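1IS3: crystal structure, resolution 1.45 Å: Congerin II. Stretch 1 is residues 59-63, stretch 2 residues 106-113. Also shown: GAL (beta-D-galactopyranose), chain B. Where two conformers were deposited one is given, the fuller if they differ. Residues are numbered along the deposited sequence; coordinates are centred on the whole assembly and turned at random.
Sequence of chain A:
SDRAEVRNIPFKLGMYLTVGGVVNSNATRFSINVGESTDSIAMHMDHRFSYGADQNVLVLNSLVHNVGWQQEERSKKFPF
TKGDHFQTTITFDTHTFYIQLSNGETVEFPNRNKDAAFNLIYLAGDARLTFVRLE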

# COMPACT_ATOMS: atom_id res chain seq x y z
N VAL A 59 15.20 -7.64 16.20
CA VAL A 59 16.48 -7.05 15.84
C VAL A 59 16.17 -5.87 14.90
O VAL A 59 15.46 -6.05 13.89
CB VAL A 59 17.37 -8.11 15.14
CG1 VAL A 59 18.69 -7.48 14.66
CG2 VAL A 59 17.69 -9.23 16.14
N LEU A 60 16.67 -4.68 15.22
CA LEU A 60 16.46 -3.49 14.42
C LEU A 60 17.78 -2.98 13.82
O LEU A 60 18.83 -3.01 14.49
CB LEU A 60 15.83 -2.39 15.27
CG LEU A 60 14.41 -2.77 15.71
CD1 LEU A 60 14.47 -3.42 17.08
CD2 LEU A 60 13.54 -1.54 15.69
N ASN A 61 17.75 -2.54 12.57
CA ASN A 61 18.95 -2.04 11.92
C ASN A 61 18.64 -1.23 10.67
O ASN A 61 17.47 -1.11 10.29
CB ASN A 61 19.86 -3.23 11.57
CG ASN A 61 21.37 -2.92 11.53
OD1 ASN A 61 21.80 -1.78 11.51
ND2 ASN A 61 22.23 -3.92 11.48
N SER A 62 19.64 -0.58 10.07
CA SER A 62 19.49 0.11 8.81
C SER A 62 20.47 -0.54 7.84
O SER A 62 21.53 -1.10 8.23
CB SER A 62 19.80 1.58 9.03
OG SER A 62 21.11 1.72 9.56
N LEU A 63 20.11 -0.45 6.56
CA LEU A 63 20.86 -1.02 5.47
C LEU A 63 21.16 0.12 4.53
O LEU A 63 20.23 0.83 4.10
CB LEU A 63 20.03 -2.07 4.73
CG LEU A 63 20.63 -2.72 3.50
CD1 LEU A 63 21.85 -3.55 3.85
CD2 LEU A 63 19.61 -3.67 2.91
N THR A 106 6.31 -0.51 23.38
CA THR A 106 6.90 0.28 22.30
C THR A 106 8.39 -0.00 22.17
O THR A 106 9.03 -0.46 23.13
CB THR A 106 6.68 1.81 22.56
OG1 THR A 106 7.53 2.16 23.65
CG2 THR A 106 5.25 2.18 22.94
N VAL A 107 8.94 0.27 20.99
CA VAL A 107 10.37 0.21 20.74
C VAL A 107 10.67 1.49 19.97
O VAL A 107 9.84 1.99 19.20
CB VAL A 107 10.74 -1.15 19.94
CG1 VAL A 107 9.75 -1.44 18.86
CG2 VAL A 107 12.13 -1.04 19.30
N GLU A 108 11.81 2.12 20.24
CA GLU A 108 12.24 3.32 19.53
C GLU A 108 13.56 3.00 18.84
O GLU A 108 14.36 2.22 19.38
CB GLU A 108 12.48 4.50 20.46
CG GLU A 108 11.24 5.04 21.14
CD GLU A 108 10.67 4.15 22.24
OE1 GLU A 108 11.44 3.69 23.09
OE2 GLU A 108 9.46 3.88 22.23
N PHE A 109 13.86 3.54 17.67
CA PHE A 109 15.09 3.22 16.96
C PHE A 109 15.50 4.55 16.31
O PHE A 109 14.61 5.26 15.84
CB PHE A 109 14.77 2.16 15.92
CG PHE A 109 15.95 1.78 15.05
CD1 PHE A 109 17.00 1.03 15.57
CD2 PHE A 109 15.97 2.20 13.70
CE1 PHE A 109 18.06 0.71 14.74
CE2 PHE A 109 17.04 1.87 12.88
CZ PHE A 109 18.08 1.12 13.40
N PRO A 110 16.75 5.01 16.31
CA PRO A 110 17.14 6.27 15.70
C PRO A 110 16.86 6.34 14.18
O PRO A 110 17.02 5.38 13.42
CB PRO A 110 18.62 6.38 16.02
CG PRO A 110 19.07 4.95 16.05
CD PRO A 110 17.93 4.27 16.79
N ASN A 111 16.49 7.54 13.76
CA ASN A 111 16.37 7.86 12.33
C ASN A 111 17.78 8.30 11.94
O ASN A 111 18.11 9.49 11.95
CB ASN A 111 15.38 8.99 12.16
CG ASN A 111 15.12 9.39 10.73
OD1 ASN A 111 14.12 10.05 10.48
ND2 ASN A 111 15.89 9.04 9.73
N ARG A 112 18.63 7.35 11.59
CA ARG A 112 20.05 7.58 11.35
C ARG A 112 20.39 8.50 10.20
O ARG A 112 21.37 9.26 10.25
CB ARG A 112 20.72 6.23 11.12
CG ARG A 112 20.72 5.42 12.41
CD ARG A 112 21.21 4.00 12.19
NE ARG A 112 21.43 3.32 13.46
CZ ARG A 112 21.62 2.01 13.58
NH1 ARG A 112 21.80 1.52 14.80
NH2 ARG A 112 21.59 1.19 12.54
N ASN A 113 19.61 8.53 9.13
CA ASN A 113 19.94 9.45 8.05
C ASN A 113 19.22 10.78 8.17
O ASN A 113 19.43 11.65 7.34
CB ASN A 113 19.56 8.90 6.69
CG ASN A 113 19.89 7.45 6.43
OD1 ASN A 113 19.13 6.85 5.65
ND2 ASN A 113 20.86 6.78 7.06
C1 GAL B . 21.61 -10.19 9.74
C2 GAL B . 20.59 -10.76 8.76
C3 GAL B . 19.97 -9.65 7.92
C4 GAL B . 19.41 -8.56 8.83
C5 GAL B . 20.51 -8.07 9.76
C6 GAL B . 20.03 -7.01 10.72
O2 GAL B . 21.23 -11.69 7.91
O3 GAL B . 18.94 -10.20 7.12
O4 GAL B . 18.31 -9.04 9.59
O5 GAL B . 21.01 -9.17 10.55
O6 GAL B . 21.10 -6.53 11.51

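Strands 59-63 and 106-110 of Congerin II run in nearly the same direction, their axes inclined by 23° and no closer than 8.3 Å. At this spacing no backbone hydrogen bond links them, and the contact, which buries 304 Å² summed over both sides, depends mainly on side chains that fill the gap.

At the start of stretch 2, Thr106 lies out of reach of the other strand. Val107 is the first residue to take part. Its CA-to-CB bond points toward stretch 1, and in the conformer given here CG2 lies 3.9 Å from CD2 of Leu60. Both side chains are buried, and two branched aliphatic groups meet here without leaving any polar atom unsatisfied. Glu108 follows the alternation of the strand: its CA-to-CB bond points away, and its carboxylate remains exposed, making no contact with stretch 1.

Phe109 points toward stretch 1 again and supplies the broadest apolar surface of stretch 2. CA of Phe109 is 7.3 Å from CA of Leu60, a separation that the ring readily spans. CD1 of Phe109 packs 3.6 Å from CB of Leu60, while CZ reaches 3.6 Å from CA of Asn61 and 4.1 Å from N of Ser62. The ring thus lies obliquely against successive residues of the strand, touching backbone as well as side chain. Leu60, an m rotamer at chi1, is therefore in contact with both Val107 and Phe109, and its buried side chain suits this apolar end of the interface.

Beyond Phe109 the chain leaves the contact, with Pro110 and Asn111 both out of reach, and returns at Arg112 in the loop. Here the chemistry becomes polar. From chi1 in the m well, the side chain of Arg112 continues with chi2 and chi3 both t, and this extended form carries the guanidinium to Asn61 and Ser62. NH2 of Arg112 donates hydrogen bonds to OD1 of Asn61 (3.2 Å) and to OG of Ser62 (3.1 Å), the latter the straighter at 163°. Both acceptors lie at the guanidinium edge, near its plane, where the N-H groups point.

Ser62 directs its CA-to-CB bond toward stretch 2, and its short side chain in the p rotamer offers OG to the arginine. Asn61 starts away, but the end of its side chain comes nearer. Its OD1 also accepts from N of Ser62 at 2.9 Å, while ND2 donates to O6 of the galactose at 2.8 Å, so one amide joins the arginine contact to the bound sugar.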